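Local structure of tRNA (cytosine(38)-C(5))-methyltransferase (6FDF) at residues I40-Q45 against A58-I63. The protein methylates carbon 5 of cytosine 38 in the anticodon loop of tRNA(Asp), taking the methyl group from S-adenosyl-L-methionine. Numbering follows the deposited sequence.
With SAH (S-adenosyl-L-homocysteine), chain E.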
ATOM      1  N   ILE A  40      -9.985   9.414  -6.108  1.00 29.20           N
ATOM      2  CA  ILE A  40     -11.308   8.797  -6.046  1.00 28.67           C
ATOM      3  C   ILE A  40     -11.274   7.623  -5.083  1.00 31.83           C
ATOM      4  O   ILE A  40     -10.465   6.700  -5.245  1.00 29.08           O
ATOM      5  CB  ILE A  40     -11.786   8.344  -7.432  1.00 32.09           C
ATOM      6  CG1 ILE A  40     -11.877   9.548  -8.372  1.00 35.64           C
ATOM      7  CG2 ILE A  40     -13.140   7.670  -7.319  1.00 33.51           C
ATOM      8  CD1 ILE A  40     -12.443   9.218  -9.732  1.00 37.87           C
ATOM      9  N   ASP A  41     -12.167   7.649  -4.095  1.00 31.71           N
ATOM     10  CA  ASP A  41     -12.329   6.537  -3.170  1.00 30.09           C
ATOM     11  C   ASP A  41     -13.758   6.563  -2.654  1.00 33.21           C
ATOM     12  O   ASP A  41     -14.346   7.630  -2.461  1.00 32.95           O
ATOM     13  CB  ASP A  41     -11.318   6.608  -2.014  1.00 30.56           C
ATOM     14  CG  ASP A  41     -11.103   5.263  -1.334  1.00 34.70           C
ATOM     15  OD1 ASP A  41     -12.075   4.717  -0.767  1.00 35.17           O
ATOM     16  OD2 ASP A  41      -9.960   4.751  -1.374  1.00 32.37           O
ATOM     17  N   ILE A  42     -14.307   5.370  -2.423  1.00 33.24           N
ATOM     18  CA  ILE A  42     -15.677   5.240  -1.935  1.00 36.03           C
ATOM     19  C   ILE A  42     -15.759   5.341  -0.417  1.00 40.35           C
ATOM     20  O   ILE A  42     -16.859   5.530   0.126  1.00 45.03           O
ATOM     21  CB  ILE A  42     -16.260   3.907  -2.447  1.00 41.48           C
ATOM     22  CG1 ILE A  42     -17.786   3.911  -2.391  1.00 57.42           C
ATOM     23  CG2 ILE A  42     -15.674   2.728  -1.667  1.00 37.86           C
ATOM     24  CD1 ILE A  42     -18.406   2.661  -2.975  1.00 68.91           C
ATOM     25  N   ASN A  43     -14.629   5.249   0.281  1.00 38.46           N
ATOM     26  CA  ASN A  43     -14.601   5.223   1.737  1.00 38.56           C
ATOM     27  C   ASN A  43     -14.499   6.656   2.246  1.00 41.36           C
ATOM     28  O   ASN A  43     -13.438   7.281   2.095  1.00 40.35           O
ATOM     29  CB  ASN A  43     -13.417   4.386   2.222  1.00 36.27           C
ATOM     30  CG  ASN A  43     -13.344   4.261   3.745  1.00 43.11           C
ATOM     31  OD1 ASN A  43     -13.777   5.137   4.486  1.00 52.74           O
ATOM     32  ND2 ASN A  43     -12.781   3.156   4.209  1.00 51.63           N
ATOM     33  N   PRO A  44     -15.552   7.222   2.842  1.00 49.93           N
ATOM     34  CA  PRO A  44     -15.451   8.613   3.321  1.00 45.06           C
ATOM     35  C   PRO A  44     -14.423   8.812   4.427  1.00 38.88           C
ATOM     36  O   PRO A  44     -13.901   9.924   4.572  1.00 44.10           O
ATOM     37  CB  PRO A  44     -16.873   8.925   3.806  1.00 57.25           C
ATOM     38  CG  PRO A  44     -17.482   7.594   4.090  1.00 63.70           C
ATOM     39  CD  PRO A  44     -16.870   6.627   3.119  1.00 58.67           C
ATOM     40  N   GLN A  45     -14.104   7.779   5.211  1.00 41.61           N
ATOM     41  CA  GLN A  45     -13.054   7.936   6.214  1.00 42.18           C
ATOM     42  C   GLN A  45     -11.693   8.128   5.554  1.00 40.32           C
ATOM     43  O   GLN A  45     -10.889   8.952   6.005  1.00 39.18           O
ATOM     44  CB  GLN A  45     -13.040   6.741   7.167  1.00 50.50           C
ATOM     45  CG  GLN A  45     -14.289   6.647   8.033  1.00 61.11           C
ATOM     46  CD  GLN A  45     -14.185   5.581   9.102  1.00 72.29           C
ATOM     47  OE1 GLN A  45     -13.921   5.880  10.268  1.00 76.00           O
ATOM     48  NE2 GLN A  45     -14.387   4.327   8.712  1.00 76.76           N
ATOM     49  N   ALA A  58      -9.969  14.632  -2.848  1.00 36.10           N
ATOM     50  CA  ALA A  58     -10.577  13.307  -2.855  1.00 32.01           C
ATOM     51  C   ALA A  58     -12.087  13.442  -2.990  1.00 37.61           C
ATOM     52  O   ALA A  58     -12.712  14.232  -2.271  1.00 41.13           O
ATOM     53  CB  ALA A  58     -10.224  12.537  -1.584  1.00 36.88           C
ATOM     54  N   LYS A  59     -12.665  12.672  -3.909  1.00 37.53           N
ATOM     55  CA  LYS A  59     -14.101  12.675  -4.149  1.00 43.04           C
ATOM     56  C   LYS A  59     -14.700  11.290  -3.953  1.00 39.11           C
ATOM     57  O   LYS A  59     -14.087  10.274  -4.303  1.00 34.79           O
ATOM     58  CB  LYS A  59     -14.407  13.151  -5.576  1.00 51.54           C
ATOM     59  CG  LYS A  59     -14.391  14.658  -5.763  1.00 68.12           C
ATOM     60  CD  LYS A  59     -15.710  15.288  -5.333  1.00 75.00           C
ATOM     61  CE  LYS A  59     -15.528  16.743  -4.930  1.00 75.29           C
ATOM     62  NZ  LYS A  59     -16.079  17.012  -3.574  1.00 75.69           N
ATOM     63  N   HIS A  60     -15.894  11.265  -3.366  1.00 41.75           N
ATOM     64  CA  HIS A  60     -16.635  10.032  -3.135  1.00 43.78           C
ATOM     65  C   HIS A  60     -17.289   9.604  -4.443  1.00 42.09           C
ATOM     66  O   HIS A  60     -18.219  10.261  -4.923  1.00 41.31           O
ATOM     67  CB  HIS A  60     -17.682  10.231  -2.043  1.00 46.08           C
ATOM     68  CG  HIS A  60     -18.390   8.972  -1.657  1.00 60.61           C
ATOM     69  ND1 HIS A  60     -19.401   8.423  -2.419  1.00 65.66           N
ATOM     70  CD2 HIS A  60     -18.227   8.143  -0.598  1.00 64.68           C
ATOM     71  CE1 HIS A  60     -19.835   7.318  -1.840  1.00 67.49           C
ATOM     72  NE2 HIS A  60     -19.139   7.125  -0.735  1.00 62.40           N
ATOM     73  N   MET A  61     -16.829   8.494  -5.011  1.00 38.13           N
ATOM     74  CA  MET A  61     -17.389   8.024  -6.269  1.00 40.51           C
ATOM     75  C   MET A  61     -17.075   6.544  -6.435  1.00 43.85           C
ATOM     76  O   MET A  61     -15.972   6.100  -6.111  1.00 40.46           O
ATOM     77  CB  MET A  61     -16.833   8.837  -7.442  1.00 42.80           C
ATOM     78  CG  MET A  61     -17.153   8.293  -8.812  1.00 57.75           C
ATOM     79  SD  MET A  61     -16.924   9.538 -10.094  1.00 61.10           S
ATOM     80  CE  MET A  61     -15.947  10.779  -9.239  1.00 52.20           C
ATOM     81  N   ASP A  62     -18.057   5.794  -6.932  1.00 42.63           N
ATOM     82  CA  ASP A  62     -17.886   4.377  -7.237  1.00 40.82           C
ATOM     83  C   ASP A  62     -17.171   4.265  -8.579  1.00 33.13           C
ATOM     84  O   ASP A  62     -17.731   4.627  -9.620  1.00 33.94           O
ATOM     85  CB  ASP A  62     -19.246   3.682  -7.262  1.00 43.26           C
ATOM     86  CG  ASP A  62     -19.158   2.201  -7.599  1.00 44.73           C
ATOM     87  OD1 ASP A  62     -18.042   1.666  -7.782  1.00 41.93           O
ATOM     88  OD2 ASP A  62     -20.229   1.565  -7.688  1.00 50.67           O
ATOM     89  N   ILE A  63     -15.939   3.748  -8.562  1.00 31.74           N
ATOM     90  CA  ILE A  63     -15.137   3.657  -9.778  1.00 33.04           C
ATOM     91  C   ILE A  63     -15.812   2.804 -10.844  1.00 33.37           C
ATOM     92  O   ILE A  63     -15.569   2.996 -12.040  1.00 35.02           O
ATOM     93  CB  ILE A  63     -13.729   3.149  -9.393  1.00 30.43           C
ATOM     94  CG1 ILE A  63     -12.959   4.287  -8.718  1.00 30.14           C
ATOM     95  CG2 ILE A  63     -12.952   2.603 -10.597  1.00 31.33           C
ATOM     96  CD1 ILE A  63     -11.689   3.869  -8.017  1.00 30.19           C
TER
HETATM   97  N   SAH E 401      -3.775   2.816  -2.307  0.96 61.61           N
HETATM   98  CA  SAH E 401      -4.490   3.473  -1.234  0.96 62.54           C
HETATM   99  CB  SAH E 401      -5.522   2.544  -0.590  0.96 60.64           C
HETATM  100  CG  SAH E 401      -6.005   1.475  -1.569  0.96 59.67           C
HETATM  101  SD  SAH E 401      -6.918   0.186  -0.776  0.96 52.52           S
HETATM  102  C   SAH E 401      -3.521   3.984  -0.215  0.96 68.45           C
HETATM  103  O   SAH E 401      -2.299   3.863  -0.448  0.96 57.48           O
HETATM  104  OXT SAH E 401      -3.989   4.519   0.814  0.96 67.81           O
HETATM  105  C5' SAH E 401      -8.227   0.149  -1.950  0.96 42.54           C
HETATM  106  C4' SAH E 401      -9.091   1.399  -1.783  0.96 33.21           C
HETATM  107  O4' SAH E 401     -10.018   1.415  -2.852  0.96 32.56           O
HETATM  108  C3' SAH E 401      -9.880   1.426  -0.474  0.96 35.86           C
HETATM  109  O3' SAH E 401      -9.675   2.672   0.191  0.96 35.19           O
HETATM  110  C2' SAH E 401     -11.345   1.349  -0.912  0.96 33.90           C
HETATM  111  O2' SAH E 401     -12.185   2.210  -0.135  0.96 35.33           O
HETATM  112  C1' SAH E 401     -11.282   1.821  -2.360  0.96 28.13           C
HETATM  113  N9  SAH E 401     -12.287   1.202  -3.250  0.96 32.80           N
HETATM  114  C8  SAH E 401     -12.605  -0.105  -3.346  0.96 33.09           C
HETATM  115  N7  SAH E 401     -13.571  -0.293  -4.278  0.96 33.36           N
HETATM  116  C5  SAH E 401     -13.890   0.908  -4.800  0.96 33.08           C
HETATM  117  C6  SAH E 401     -14.825   1.417  -5.823  0.96 34.05           C
HETATM  118  N6  SAH E 401     -15.642   0.577  -6.495  0.96 35.72           N
HETATM  119  N1  SAH E 401     -14.827   2.752  -6.050  0.96 33.33           N
HETATM  120  C2  SAH E 401     -14.017   3.597  -5.387  0.96 28.37           C
HETATM  121  N3  SAH E 401     -13.142   3.201  -4.445  0.96 29.09           N
HETATM  122  C4  SAH E 401     -13.042   1.889  -4.110  0.96 32.60           C
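Ile-40 and Lys-59 pair in parallel register where strand 34-41 meets the edge strand 58-60, their CA atoms 5.1 Å apart. The bond from Asp-41 N to Lys-59 O is long at 3.3 Å but nearly straight (166° at the hydrogen), and a CA-H...O contact runs from His-60 CA to Asp-41 O. Past Ile-42 the chains separate, and the adenosyl part of S-adenosylhomocysteine is bound by Asp-41 and by residues that follow the two strands.

Ile-40 carries the apolar side of the contact. CG2, anti to the backbone N with CG1 beside that N (chi1 -61°), lies 3.7 Å from Ile-63 CG1, while CD1 reaches CE of the bent Met-61 chain; Leu-66 touches both Ile-40 and Met-61. On the other face of the sheet, the His-60 ring has Ile-42 CA over one face and Pro-44 CD at its edge.

Asp-41 takes one ribose hydroxyl on each carboxylate oxygen: O2' donates to OD1 and O3' to OD2, each at 2.6 Å. Its CG is anti to the backbone N, and the carboxylate is further held by Asn-43 N, which binds the anti lone pair of OD1 in an Asx turn, and by Gly-19 N at OD2. At the adenine, Ile-63 N donates to N1 in an essentially linear bond (2.9 Å, 179°), and N6 donates to Asp-62 OD1, whose partner oxygen OD2 bonds Ser-64 OG. Ile-42 CG2 lies 3.7 Å from C4 of the base and Ile-63 CD1 3.5 Å from its C2.

An acidic residue at the end of the second strand gripping both ribose hydroxyls, with adenine read after the third, is the cofactor site characteristic of the Rossmann-like class I methyltransferase fold.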